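Local coordinates for galactose-binding-like protein (Bacteroides thetaiotaomicron, PDB 7M1B) that is a SusE-like protein of a gut bacterium with a galactose-binding-like domain, and probably takes part in glycan binding, with a possible degradative capacity, at residues 270-284 with 329-342. Sequence-based numbering, arbitrary orientation.
Sequences RFTSWQRSMGGSYYY and NSEEDITYASKGEE. With EDO (1,2-ethanediol), chain B.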
loop_
_atom_site.group_PDB
_atom_site.type_symbol
_atom_site.label_atom_id
_atom_site.label_comp_id
_atom_site.label_asym_id
_atom_site.label_seq_id
_atom_site.Cartn_x
_atom_site.Cartn_y
_atom_site.Cartn_z
ATOM N N ARG A 270 -5.283 2.252 1.467
ATOM C CA ARG A 270 -5.180 2.213 0.008
ATOM C C ARG A 270 -4.730 3.587 -0.491
ATOM O O ARG A 270 -4.621 4.534 0.307
ATOM C CB ARG A 270 -6.612 1.936 -0.502
ATOM C CG ARG A 270 -7.597 3.072 -0.251
ATOM C CD ARG A 270 -9.042 2.645 -0.646
ATOM N NE ARG A 270 -9.993 3.759 -0.507
ATOM C CZ ARG A 270 -10.275 4.750 -1.376
ATOM N NH1 ARG A 270 -9.692 4.843 -2.564
ATOM N NH2 ARG A 270 -11.166 5.660 -1.019
ATOM N N PHE A 271 -4.323 3.656 -1.767
ATOM C CA PHE A 271 -4.060 4.964 -2.344
ATOM C C PHE A 271 -4.573 4.972 -3.780
ATOM O O PHE A 271 -4.873 3.928 -4.364
ATOM C CB PHE A 271 -2.547 5.284 -2.263
ATOM C CG PHE A 271 -1.633 4.481 -3.170
ATOM C CD1 PHE A 271 -1.226 3.171 -2.844
ATOM C CD2 PHE A 271 -1.313 4.966 -4.440
ATOM C CE1 PHE A 271 -0.399 2.440 -3.708
ATOM C CE2 PHE A 271 -0.483 4.234 -5.294
ATOM C CZ PHE A 271 -0.074 2.928 -4.971
ATOM N N THR A 272 -4.717 6.198 -4.301
ATOM C CA THR A 272 -5.168 6.422 -5.670
ATOM C C THR A 272 -4.042 7.173 -6.393
ATOM O O THR A 272 -3.431 8.102 -5.817
ATOM C CB THR A 272 -6.436 7.277 -5.787
ATOM O OG1 THR A 272 -7.380 6.644 -4.923
ATOM C CG2 THR A 272 -6.985 7.356 -7.191
ATOM N N SER A 273 -3.719 6.741 -7.634
ATOM C CA SER A 273 -2.578 7.286 -8.391
ATOM C C SER A 273 -3.122 7.801 -9.724
ATOM O O SER A 273 -3.955 7.144 -10.385
ATOM C CB SER A 273 -1.597 6.123 -8.694
ATOM O OG SER A 273 -0.522 6.656 -9.422
ATOM N N TRP A 274 -2.761 9.055 -10.073
ATOM C CA TRP A 274 -3.059 9.577 -11.395
ATOM C C TRP A 274 -1.813 9.832 -12.212
ATOM O O TRP A 274 -0.863 10.405 -11.696
ATOM C CB TRP A 274 -3.778 10.936 -11.305
ATOM C CG TRP A 274 -5.201 10.803 -10.830
ATOM C CD1 TRP A 274 -6.301 10.848 -11.636
ATOM C CD2 TRP A 274 -5.668 10.804 -9.474
ATOM N NE1 TRP A 274 -7.447 10.878 -10.872
ATOM C CE2 TRP A 274 -7.083 10.844 -9.541
ATOM C CE3 TRP A 274 -5.050 10.725 -8.211
ATOM C CZ2 TRP A 274 -7.894 10.795 -8.385
ATOM C CZ3 TRP A 274 -5.855 10.750 -7.074
ATOM C CH2 TRP A 274 -7.252 10.766 -7.161
ATOM N N GLN A 275 -1.866 9.391 -13.495
ATOM C CA GLN A 275 -0.808 9.671 -14.447
ATOM C C GLN A 275 -0.928 11.124 -14.963
ATOM O O GLN A 275 -2.028 11.694 -15.010
ATOM C CB GLN A 275 -0.960 8.780 -15.699
ATOM C CG GLN A 275 -0.677 7.297 -15.379
ATOM C CD GLN A 275 -1.060 6.468 -16.585
ATOM O OE1 GLN A 275 -0.723 6.792 -17.728
ATOM N NE2 GLN A 275 -1.753 5.371 -16.311
ATOM N N ARG A 276 0.216 11.680 -15.430
ATOM C CA ARG A 276 0.163 13.013 -16.069
ATOM C C ARG A 276 -0.613 12.798 -17.379
ATOM O O ARG A 276 -0.498 11.781 -18.084
ATOM C CB ARG A 276 1.624 13.456 -16.374
ATOM C CG ARG A 276 1.714 14.704 -17.254
ATOM C CD ARG A 276 1.814 14.363 -18.731
ATOM N NE ARG A 276 3.092 13.646 -19.021
ATOM C CZ ARG A 276 4.233 14.272 -19.405
ATOM N NH1 ARG A 276 4.245 15.610 -19.630
ATOM N NH2 ARG A 276 5.300 13.542 -19.541
ATOM N N SER A 277 -1.421 13.812 -17.755
ATOM C CA SER A 277 -2.451 13.625 -18.762
ATOM C C SER A 277 -2.363 14.670 -19.868
ATOM O O SER A 277 -2.215 14.288 -21.031
ATOM C CB SER A 277 -3.792 13.626 -18.078
ATOM O OG SER A 277 -3.924 14.907 -17.413
ATOM N N MET A 278 -2.547 15.987 -19.554
ATOM C CA MET A 278 -2.487 17.075 -20.516
ATOM C C MET A 278 -3.439 16.810 -21.679
ATOM O O MET A 278 -3.113 16.996 -22.870
ATOM C CB MET A 278 -1.038 17.282 -21.018
ATOM C CG MET A 278 -0.151 17.707 -19.870
ATOM S SD MET A 278 1.492 17.905 -20.418
ATOM C CE MET A 278 2.178 18.307 -18.899
ATOM N N GLY A 279 -4.655 16.426 -21.317
ATOM C CA GLY A 279 -5.685 16.195 -22.314
ATOM C C GLY A 279 -5.919 14.714 -22.659
ATOM O O GLY A 279 -6.918 14.342 -23.286
ATOM N N GLY A 280 -5.010 13.852 -22.244
ATOM C CA GLY A 280 -5.083 12.404 -22.372
ATOM C C GLY A 280 -3.977 11.764 -23.223
ATOM O O GLY A 280 -3.743 10.548 -23.089
ATOM N N SER A 281 -3.331 12.541 -24.104
ATOM C CA SER A 281 -2.427 11.853 -25.016
ATOM C C SER A 281 -1.163 11.364 -24.307
ATOM O O SER A 281 -0.447 10.537 -24.842
ATOM C CB SER A 281 -2.043 12.717 -26.193
ATOM O OG SER A 281 -1.305 13.831 -25.745
ATOM N N TYR A 282 -0.905 11.852 -23.092
ATOM C CA TYR A 282 0.283 11.448 -22.331
ATOM C C TYR A 282 0.091 10.202 -21.480
ATOM O O TYR A 282 1.027 9.724 -20.837
ATOM C CB TYR A 282 0.826 12.606 -21.499
ATOM C CG TYR A 282 1.588 13.545 -22.379
ATOM C CD1 TYR A 282 0.921 14.599 -23.036
ATOM C CD2 TYR A 282 2.984 13.512 -22.421
ATOM C CE1 TYR A 282 1.634 15.474 -23.858
ATOM C CE2 TYR A 282 3.701 14.327 -23.292
ATOM C CZ TYR A 282 3.027 15.382 -23.941
ATOM O OH TYR A 282 3.741 16.236 -24.765
ATOM N N TYR A 283 -1.161 9.736 -21.384
ATOM C CA TYR A 283 -1.346 8.499 -20.642
ATOM C C TYR A 283 -0.546 7.336 -21.233
ATOM O O TYR A 283 -0.380 7.174 -22.463
ATOM C CB TYR A 283 -2.845 8.133 -20.502
ATOM C CG TYR A 283 -3.668 9.046 -19.635
ATOM C CD1 TYR A 283 -3.186 9.507 -18.402
ATOM C CD2 TYR A 283 -4.975 9.398 -20.006
ATOM C CE1 TYR A 283 -3.974 10.330 -17.592
ATOM C CE2 TYR A 283 -5.781 10.209 -19.184
ATOM C CZ TYR A 283 -5.302 10.605 -17.950
ATOM O OH TYR A 283 -6.042 11.441 -17.145
ATOM N N TYR A 284 -0.071 6.499 -20.330
ATOM C CA TYR A 284 0.541 5.203 -20.646
ATOM C C TYR A 284 1.810 5.395 -21.507
ATOM O O TYR A 284 2.132 4.549 -22.344
ATOM C CB TYR A 284 -0.498 4.307 -21.350
ATOM C CG TYR A 284 -1.597 3.920 -20.398
ATOM C CD1 TYR A 284 -1.376 3.020 -19.359
ATOM C CD2 TYR A 284 -2.844 4.458 -20.584
ATOM C CE1 TYR A 284 -2.396 2.673 -18.472
ATOM C CE2 TYR A 284 -3.873 4.143 -19.694
ATOM C CZ TYR A 284 -3.653 3.205 -18.679
ATOM O OH TYR A 284 -4.628 2.868 -17.781
ATOM N N ASN A 329 -3.815 4.919 -27.222
ATOM C CA ASN A 329 -4.653 4.810 -26.030
ATOM C C ASN A 329 -6.116 4.721 -26.484
ATOM O O ASN A 329 -6.557 5.609 -27.216
ATOM C CB ASN A 329 -4.470 6.033 -25.125
ATOM C CG ASN A 329 -3.046 6.185 -24.605
ATOM O OD1 ASN A 329 -2.335 5.223 -24.414
ATOM N ND2 ASN A 329 -2.669 7.386 -24.265
ATOM N N SER A 330 -6.892 3.785 -25.912
ATOM C CA SER A 330 -8.304 3.665 -26.277
ATOM C C SER A 330 -9.102 4.721 -25.499
ATOM O O SER A 330 -8.591 5.246 -24.484
ATOM C CB SER A 330 -8.853 2.291 -26.012
ATOM O OG SER A 330 -9.019 2.064 -24.610
ATOM N N GLU A 331 -10.396 4.882 -25.842
ATOM C CA GLU A 331 -11.261 5.760 -25.077
ATOM C C GLU A 331 -11.389 5.236 -23.643
ATOM O O GLU A 331 -11.380 6.040 -22.688
ATOM C CB GLU A 331 -12.661 5.808 -25.698
ATOM C CG GLU A 331 -12.745 6.719 -26.915
ATOM C CD GLU A 331 -14.011 6.577 -27.760
ATOM O OE1 GLU A 331 -15.032 5.974 -27.275
ATOM O OE2 GLU A 331 -13.985 7.062 -28.915
ATOM N N GLU A 332 -11.493 3.909 -23.499
ATOM C CA GLU A 332 -11.580 3.240 -22.201
ATOM C C GLU A 332 -10.295 3.451 -21.385
ATOM O O GLU A 332 -10.386 3.806 -20.201
ATOM C CB GLU A 332 -11.802 1.735 -22.387
ATOM C CG GLU A 332 -11.877 0.993 -21.071
ATOM C CD GLU A 332 -11.890 -0.535 -21.164
ATOM O OE1 GLU A 332 -11.564 -1.119 -22.263
ATOM O OE2 GLU A 332 -12.260 -1.165 -20.167
ATOM N N ASP A 333 -9.120 3.389 -22.038
ATOM C CA ASP A 333 -7.853 3.697 -21.370
ATOM C C ASP A 333 -7.872 5.123 -20.803
ATOM O O ASP A 333 -7.415 5.343 -19.635
ATOM C CB ASP A 333 -6.686 3.616 -22.355
ATOM C CG ASP A 333 -6.374 2.201 -22.851
ATOM O OD1 ASP A 333 -6.715 1.215 -22.147
ATOM O OD2 ASP A 333 -5.738 2.104 -23.993
ATOM N N ILE A 334 -8.308 6.080 -21.596
ATOM C CA ILE A 334 -8.236 7.494 -21.184
ATOM C C ILE A 334 -9.235 7.821 -20.068
ATOM O O ILE A 334 -8.881 8.431 -19.054
ATOM C CB ILE A 334 -8.446 8.353 -22.434
ATOM C CG1 ILE A 334 -7.209 8.265 -23.347
ATOM C CG2 ILE A 334 -8.740 9.792 -21.984
ATOM C CD1 ILE A 334 -7.469 8.754 -24.756
ATOM N N THR A 335 -10.459 7.328 -20.186
ATOM C CA THR A 335 -11.410 7.461 -19.107
ATOM C C THR A 335 -10.872 6.802 -17.832
ATOM O O THR A 335 -10.974 7.385 -16.735
ATOM C CB THR A 335 -12.766 6.881 -19.558
ATOM O OG1 THR A 335 -13.167 7.596 -20.730
ATOM C CG2 THR A 335 -13.858 6.991 -18.509
ATOM N N TYR A 336 -10.456 5.535 -17.927
ATOM C CA TYR A 336 -9.943 4.796 -16.781
ATOM C C TYR A 336 -8.819 5.562 -16.070
ATOM O O TYR A 336 -8.822 5.704 -14.837
ATOM C CB TYR A 336 -9.524 3.383 -17.201
ATOM C CG TYR A 336 -8.898 2.491 -16.154
ATOM C CD1 TYR A 336 -9.658 1.748 -15.263
ATOM C CD2 TYR A 336 -7.511 2.453 -16.009
ATOM C CE1 TYR A 336 -9.048 0.912 -14.323
ATOM C CE2 TYR A 336 -6.878 1.608 -15.109
ATOM C CZ TYR A 336 -7.653 0.892 -14.207
ATOM O OH TYR A 336 -6.984 0.089 -13.316
ATOM N N ALA A 337 -7.801 5.975 -16.827
ATOM C CA ALA A 337 -6.701 6.625 -16.133
ATOM C C ALA A 337 -7.132 7.956 -15.531
ATOM O O ALA A 337 -6.624 8.305 -14.457
ATOM C CB ALA A 337 -5.587 6.868 -17.162
ATOM N N SER A 338 -8.009 8.693 -16.223
ATOM C CA SER A 338 -8.352 10.015 -15.713
ATOM C C SER A 338 -9.124 9.925 -14.373
ATOM O O SER A 338 -9.186 10.930 -13.644
ATOM C CB SER A 338 -9.146 10.792 -16.777
ATOM O OG SER A 338 -10.519 10.251 -16.859
ATOM N N LYS A 339 -9.793 8.786 -14.101
ATOM C CA LYS A 339 -10.569 8.599 -12.879
ATOM C C LYS A 339 -9.712 8.196 -11.666
ATOM O O LYS A 339 -10.157 8.233 -10.500
ATOM C CB LYS A 339 -11.695 7.598 -13.163
ATOM C CG LYS A 339 -11.297 6.134 -12.929
ATOM C CD LYS A 339 -12.493 5.222 -12.581
ATOM C CE LYS A 339 -13.006 4.416 -13.759
ATOM N NZ LYS A 339 -14.339 3.804 -13.504
ATOM N N GLY A 340 -8.410 7.937 -11.880
ATOM C CA GLY A 340 -7.530 7.572 -10.768
ATOM C C GLY A 340 -7.469 6.041 -10.640
ATOM O O GLY A 340 -8.479 5.333 -10.611
ATOM N N GLU A 341 -6.255 5.542 -10.497
ATOM C CA GLU A 341 -5.966 4.080 -10.380
ATOM C C GLU A 341 -5.833 3.710 -8.912
ATOM O O GLU A 341 -5.060 4.316 -8.140
ATOM C CB GLU A 341 -4.740 3.824 -11.231
ATOM C CG GLU A 341 -4.996 4.055 -12.710
ATOM C CD GLU A 341 -3.692 3.933 -13.478
ATOM O OE1 GLU A 341 -3.111 4.918 -13.795
ATOM O OE2 GLU A 341 -3.239 2.734 -13.628
ATOM N N GLU A 342 -6.582 2.669 -8.516
ATOM C CA GLU A 342 -6.706 2.364 -7.101
ATOM C C GLU A 342 -5.841 1.167 -6.714
ATOM O O GLU A 342 -5.814 0.158 -7.440
ATOM C CB GLU A 342 -8.192 1.956 -6.847
ATOM C CG GLU A 342 -9.175 2.986 -7.360
ATOM C CD GLU A 342 -9.274 4.265 -6.574
ATOM O OE1 GLU A 342 -10.155 5.082 -6.942
ATOM O OE2 GLU A 342 -8.484 4.461 -5.605
HETATM C C1 EDO B . 6.092 19.612 -19.763
HETATM O O1 EDO B . 5.036 19.322 -20.674
HETATM C C2 EDO B . 6.600 18.355 -19.153
HETATM O O2 EDO B . 6.653 17.165 -19.999
HETATM O O HOH W 1 -7.610 3.004 -3.678
HETATM O O HOH W 2 -11.058 6.305 -4.618
HETATM O O HOH W 3 -1.121 5.399 -11.819
HETATM O O HOH W 4 -3.907 7.537 -14.100
HETATM O O HOH W 5 0.431 5.020 -24.839
#
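Ala337 sets its methyl squarely over one face of the Tyr283 ring, with CB 3.6 Å from the ring centroid and 2° off its normal, a CH-pi contact that seats helix 331-338 on the loop following strand 256-274 of a galactose-binding-like beta-sandwich domain. A residue this small lets the helix backbone come close to the ring, while CG2 of Ile334 packs beside CE2 of Tyr283. Tyr284 meets the same methyl obliquely and turns its edge to Asp333 O; its hydroxyl, bonded to Ile319 O, lies near the ring edge of Tyr336. Replacing Tyr283 by alanine is likely to take away the ring face on which the Ala337 methyl sits and open a gap beside Ile334, between loop and helix.

Just past the C-terminal end of the helix, Gly340, with positive phi, turns the chain into strand 341-344. Its CA lies 3.5 Å from the centroid of the Trp274 five-membered ring, where a side chain would clash with Trp274 and Thr272. Antiparallel pairing follows: Ser273 and Glu341 exchange two backbone bonds, and beyond them Thr272 OG1 donates to Glu342 OE2 at 2.5 Å. The Glu342 chain, bent at chi2 (-73°), lies alongside Thr272 and brings OE2 to Arg270 NH1 at 3.3 Å, a salt bridge reinforced by two waters; Arg270 NE pairs with Glu202.

Polar bonds also join the loop to residues 329-342. Gln275 is suited to bridging because its amide both gives and accepts: NE2 donates to Glu341 OE1 (2.9 Å) from above the carboxylate plane, and OE1 receives Tyr284 N. In the second shell, Ser318 holds the other Glu341 oxygen, and Ser330 and Asp333 form a capping box at the helix start. Just before it Asn329 ND2 reaches Tyr283 O at 2.9 Å, approaching from above the carbonyl plane.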